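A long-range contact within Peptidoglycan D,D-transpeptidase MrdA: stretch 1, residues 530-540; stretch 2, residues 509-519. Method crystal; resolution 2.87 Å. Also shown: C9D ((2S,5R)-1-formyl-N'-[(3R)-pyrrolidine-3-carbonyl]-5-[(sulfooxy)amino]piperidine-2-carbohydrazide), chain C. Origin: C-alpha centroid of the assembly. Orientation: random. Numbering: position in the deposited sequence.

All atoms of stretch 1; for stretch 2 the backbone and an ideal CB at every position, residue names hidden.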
# COMPACT_ATOMS: atom_id res chain seq x y z
N THR A 530 17.92 -16.82 -4.90
CA THR A 530 17.60 -17.35 -3.58
C THR A 530 16.12 -17.67 -3.43
O THR A 530 15.63 -17.78 -2.30
CB THR A 530 18.02 -16.37 -2.50
OG1 THR A 530 17.45 -15.08 -2.77
CG2 THR A 530 19.54 -16.24 -2.46
N SER A 531 15.40 -17.84 -4.53
CA SER A 531 13.95 -17.98 -4.49
C SER A 531 13.53 -19.39 -4.87
O SER A 531 14.16 -20.06 -5.70
CB SER A 531 13.28 -16.98 -5.44
OG SER A 531 11.87 -17.12 -5.42
N ALA A 532 12.45 -19.85 -4.24
CA ALA A 532 11.81 -21.12 -4.55
C ALA A 532 10.56 -20.95 -5.40
O ALA A 532 9.88 -21.94 -5.69
CB ALA A 532 11.47 -21.88 -3.26
N TYR A 533 10.24 -19.72 -5.79
CA TYR A 533 9.05 -19.44 -6.57
C TYR A 533 9.34 -18.25 -7.47
O TYR A 533 10.22 -17.44 -7.20
CB TYR A 533 7.84 -19.15 -5.68
CG TYR A 533 8.13 -18.17 -4.56
CD1 TYR A 533 8.52 -18.62 -3.31
CD2 TYR A 533 8.03 -16.80 -4.76
CE1 TYR A 533 8.80 -17.74 -2.28
CE2 TYR A 533 8.31 -15.91 -3.74
CZ TYR A 533 8.69 -16.38 -2.50
OH TYR A 533 8.97 -15.51 -1.48
N LEU A 534 8.58 -18.16 -8.56
CA LEU A 534 8.76 -17.06 -9.50
C LEU A 534 8.19 -15.77 -8.91
O LEU A 534 7.08 -15.76 -8.38
CB LEU A 534 8.11 -17.38 -10.84
CG LEU A 534 8.80 -18.48 -11.64
CD1 LEU A 534 8.14 -18.65 -13.00
CD2 LEU A 534 10.29 -18.19 -11.79
N ILE A 535 8.96 -14.69 -9.01
CA ILE A 535 8.56 -13.39 -8.49
C ILE A 535 8.46 -12.43 -9.67
O ILE A 535 9.43 -12.25 -10.41
CB ILE A 535 9.55 -12.86 -7.44
CG1 ILE A 535 9.66 -13.84 -6.27
CG2 ILE A 535 9.13 -11.48 -6.96
CD1 ILE A 535 10.96 -13.72 -5.50
N ALA A 536 7.29 -11.82 -9.83
CA ALA A 536 7.08 -10.79 -10.85
C ALA A 536 7.04 -9.45 -10.13
O ALA A 536 6.00 -9.01 -9.65
CB ALA A 536 5.81 -11.05 -11.65
N GLY A 537 8.21 -8.81 -10.04
CA GLY A 537 8.35 -7.57 -9.31
C GLY A 537 9.12 -6.54 -10.13
O GLY A 537 9.48 -6.78 -11.28
N LYS A 538 9.33 -5.38 -9.51
CA LYS A 538 10.14 -4.33 -10.11
C LYS A 538 10.63 -3.39 -9.03
O LYS A 538 9.84 -2.96 -8.18
CB LYS A 538 9.38 -3.56 -11.19
CG LYS A 538 10.28 -2.57 -11.90
CD LYS A 538 9.55 -1.79 -12.96
CE LYS A 538 10.55 -1.03 -13.81
NZ LYS A 538 11.58 -0.40 -12.95
N SER A 539 11.91 -3.06 -9.07
CA SER A 539 12.51 -2.16 -8.11
C SER A 539 12.48 -0.72 -8.63
O SER A 539 12.31 -0.47 -9.82
CB SER A 539 13.95 -2.56 -7.80
OG SER A 539 14.61 -3.02 -8.97
N GLY A 540 12.64 0.21 -7.70
CA GLY A 540 12.70 1.62 -8.05
C GLY A 540 13.29 2.42 -6.91
O GLY A 540 13.67 1.88 -5.87
N UNK A 509 3.59 -7.90 -19.69
CA UNK A 509 4.16 -7.02 -18.68
C UNK A 509 4.56 -7.81 -17.44
O UNK A 509 5.60 -7.55 -16.83
CB UNK A 509 3.17 -5.92 -18.31
N UNK A 510 3.74 -8.79 -17.06
CA UNK A 510 4.10 -9.64 -15.93
C UNK A 510 5.39 -10.41 -16.19
O UNK A 510 6.23 -10.55 -15.30
CB UNK A 510 2.96 -10.62 -15.62
N UNK A 511 5.57 -10.89 -17.42
CA UNK A 511 6.82 -11.56 -17.77
C UNK A 511 7.99 -10.60 -17.75
O UNK A 511 9.11 -11.00 -17.39
CB UNK A 511 6.71 -12.21 -19.15
N UNK A 512 7.77 -9.34 -18.11
CA UNK A 512 8.82 -8.35 -17.97
C UNK A 512 9.16 -8.11 -16.51
O UNK A 512 10.34 -8.04 -16.13
CB UNK A 512 8.41 -7.04 -18.64
N UNK A 513 8.13 -7.95 -15.67
CA UNK A 513 8.35 -7.91 -14.23
C UNK A 513 8.96 -9.20 -13.72
O UNK A 513 9.71 -9.20 -12.73
CB UNK A 513 7.03 -7.63 -13.50
N UNK A 514 8.63 -10.33 -14.35
CA UNK A 514 9.16 -11.62 -13.92
C UNK A 514 10.67 -11.70 -14.13
O UNK A 514 11.39 -12.22 -13.28
CB UNK A 514 8.47 -12.76 -14.67
N UNK A 515 11.16 -11.18 -15.26
CA UNK A 515 12.59 -11.19 -15.55
C UNK A 515 13.36 -10.15 -14.76
O UNK A 515 14.60 -10.15 -14.81
CB UNK A 515 12.82 -10.96 -17.05
N UNK A 516 12.67 -9.25 -14.05
CA UNK A 516 13.35 -8.31 -13.16
C UNK A 516 14.13 -9.06 -12.08
O UNK A 516 15.25 -8.67 -11.72
CB UNK A 516 12.34 -7.35 -12.52
N UNK A 517 13.56 -10.14 -11.57
CA UNK A 517 14.11 -10.83 -10.40
C UNK A 517 14.86 -12.09 -10.84
O UNK A 517 15.82 -12.50 -10.19
CB UNK A 517 13.00 -11.19 -9.41
N UNK A 518 14.44 -12.68 -11.96
CA UNK A 518 15.01 -13.94 -12.41
C UNK A 518 15.77 -13.86 -13.73
O UNK A 518 16.47 -14.82 -14.07
CB UNK A 518 13.89 -14.98 -12.54
N UNK A 519 15.65 -12.76 -14.47
CA UNK A 519 16.34 -12.66 -15.74
C UNK A 519 17.85 -12.59 -15.57
O UNK A 519 18.37 -12.17 -14.53
CB UNK A 519 15.84 -11.43 -16.51
OAF C9D C . 16.67 -1.00 -8.03
SAY C9D C . 17.26 -0.09 -9.10
OAD C9D C . 18.43 0.70 -8.55
OAE C9D C . 17.71 -1.10 -10.14
OAR C9D C . 16.08 0.95 -9.73
NAQ C9D C . 16.33 1.11 -11.14
CAU C9D C . 16.78 2.53 -11.44
CAJ C9D C . 17.06 3.23 -10.16
CB C9D C . 17.32 4.67 -10.34
CAM C9D C . 15.71 3.23 -12.29
N C9D C . 15.16 4.49 -11.67
CAG C9D C . 13.75 4.54 -11.30
OAA C9D C . 13.41 5.15 -10.34
CA C9D C . 16.12 5.40 -10.93
C C9D C . 16.64 6.48 -11.87
O C9D C . 17.45 7.24 -11.47
NAP C9D C . 16.16 6.59 -13.26
NAO C9D C . 16.71 7.63 -14.06
CAS C9D C . 16.48 9.03 -13.70
OAB C9D C . 15.82 9.30 -12.75
CAV C9D C . 17.12 10.17 -14.57
CAI C9D C . 18.61 9.77 -14.88
CAH C9D C . 19.49 10.71 -13.96
NAN C9D C . 18.74 11.81 -13.78
CAL C9D C . 17.17 11.32 -13.84

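The helix 509-518 crosses strand 536-540 at 68°, its axis coming within 5.3 Å, so only part of each turn can meet stretch 1. Position 509 is helical and out of reach, so stretch 1 sets no demand; it is Val509. At 510 the CB points sideways, 4.9 Å from Ala536 CB, and many side chains would fit; Asp510 sits there, and its backbone O lies 3.7 Å from Ala536 CB. Positions 511 and 512 find nothing of stretch 1 within 5.5 Å of an ideal CB. They are Tyr511, pointing away, and Gly512.

Position 513 points toward the strand, its ideal CB 3.4 Å from Gly537 O and 3.8 Å from Ala536 C. A slim, flexible apolar chain that can run along the backbone would suit, such as Leu or Met. It is Met513, with CE 3.5 Å from Ala536 O and CB 4.1 Å from Ala536 CB. Its carbonyl accepts a weak hydrogen bond from Gly537 N (N to O 3.1 Å), even though Gly537 O lies only 2.8 Å from Met513 O, an uncomfortable meeting of two acceptors.

At 514 the backbones nearly touch: the CA is 3.8 Å from Ala536 CA and makes a CA-H...O contact with Ile535 O at 3.6 Å. The CB leaves sideways, so a longer chain could reach Leu534, whether apolar or polar with an aliphatic stem. Gln514 extends in t, t, bringing OE1 to 3.3 Å from Leu534 CD1. Position 515 points away and leaves the choice open; it is Gln515.

Position 516 aims its CB at Gly537 O, a tight 3.2 Å, beside Lys538 CA. A compact apolar residue suits: Ala, Val or Ile. Val516 packs CG1 3.8 Å from Lys538 CA. At 517 the CB lies 3.9 Å from Ile535 O, with the Ile535 side chain nearby, again favoring a small or branched aliphatic. Val517 sets CG2 4.0 Å from Ile535 CG2 and 4.3 Å from Gly537 N.

Position 518 looks toward Leu534, with the Ile535 amide and Tyr533 carbonyl beyond. An aliphatic could cover the leucine, but a polar ring could also address the backbone. His518, chi1 m, does both: Leu534 CD2 lies over one face, 3.9 Å from the ring centroid, while at the ring edge His518 NE2 can either accept a weak hydrogen bond from Ile535 N (NE2 to N 3.3 Å) or, if protonated, donate a weak one to Tyr533 O (NE2 to O 3.4 Å); the two are alternatives.

Position 519 leaves helical angles, and a CB would clash with the carbonyl O of 515 at 2.5 Å; glycine fits, and Gly519 is found.

Stretch 2 (509-519) VDYGMQQVVHG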
# COMPACT_ATOMS: atom_id res chain seq x y z
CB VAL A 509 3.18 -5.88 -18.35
CG1 VAL A 509 3.55 -5.22 -17.03
CG2 VAL A 509 3.16 -4.86 -19.47
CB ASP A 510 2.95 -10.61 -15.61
CG ASP A 510 1.76 -9.92 -14.98
OD1 ASP A 510 1.79 -8.68 -14.84
OD2 ASP A 510 0.78 -10.62 -14.64
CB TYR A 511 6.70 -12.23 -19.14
CG TYR A 511 7.91 -13.06 -19.51
CD1 TYR A 511 8.15 -14.28 -18.89
CD2 TYR A 511 8.81 -12.62 -20.47
CE1 TYR A 511 9.25 -15.05 -19.23
CE2 TYR A 511 9.92 -13.38 -20.81
CZ TYR A 511 10.13 -14.59 -20.18
OH TYR A 511 11.23 -15.35 -20.52
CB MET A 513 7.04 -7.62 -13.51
CG MET A 513 6.42 -6.27 -13.80
SD MET A 513 4.88 -6.04 -12.90
CE MET A 513 5.47 -5.90 -11.22
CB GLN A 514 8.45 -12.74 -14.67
CG GLN A 514 8.60 -14.11 -14.04
CD GLN A 514 7.70 -15.13 -14.71
OE1 GLN A 514 8.15 -16.19 -15.14
NE2 GLN A 514 6.41 -14.81 -14.81
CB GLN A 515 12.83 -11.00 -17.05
CG GLN A 515 12.20 -12.08 -17.91
CD GLN A 515 12.73 -13.47 -17.59
OE1 GLN A 515 12.03 -14.28 -16.98
NE2 GLN A 515 13.96 -13.74 -17.99
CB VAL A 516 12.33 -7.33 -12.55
CG1 VAL A 516 12.98 -6.46 -11.49
CG2 VAL A 516 11.71 -6.47 -13.64
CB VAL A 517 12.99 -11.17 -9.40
CG1 VAL A 517 13.56 -11.84 -8.15
CG2 VAL A 517 12.22 -9.92 -9.03
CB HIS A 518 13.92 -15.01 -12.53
CG HIS A 518 13.32 -15.42 -11.22
ND1 HIS A 518 13.94 -16.32 -10.38
CD2 HIS A 518 12.17 -15.06 -10.61
CE1 HIS A 518 13.19 -16.49 -9.30
NE2 HIS A 518 12.11 -15.74 -9.42
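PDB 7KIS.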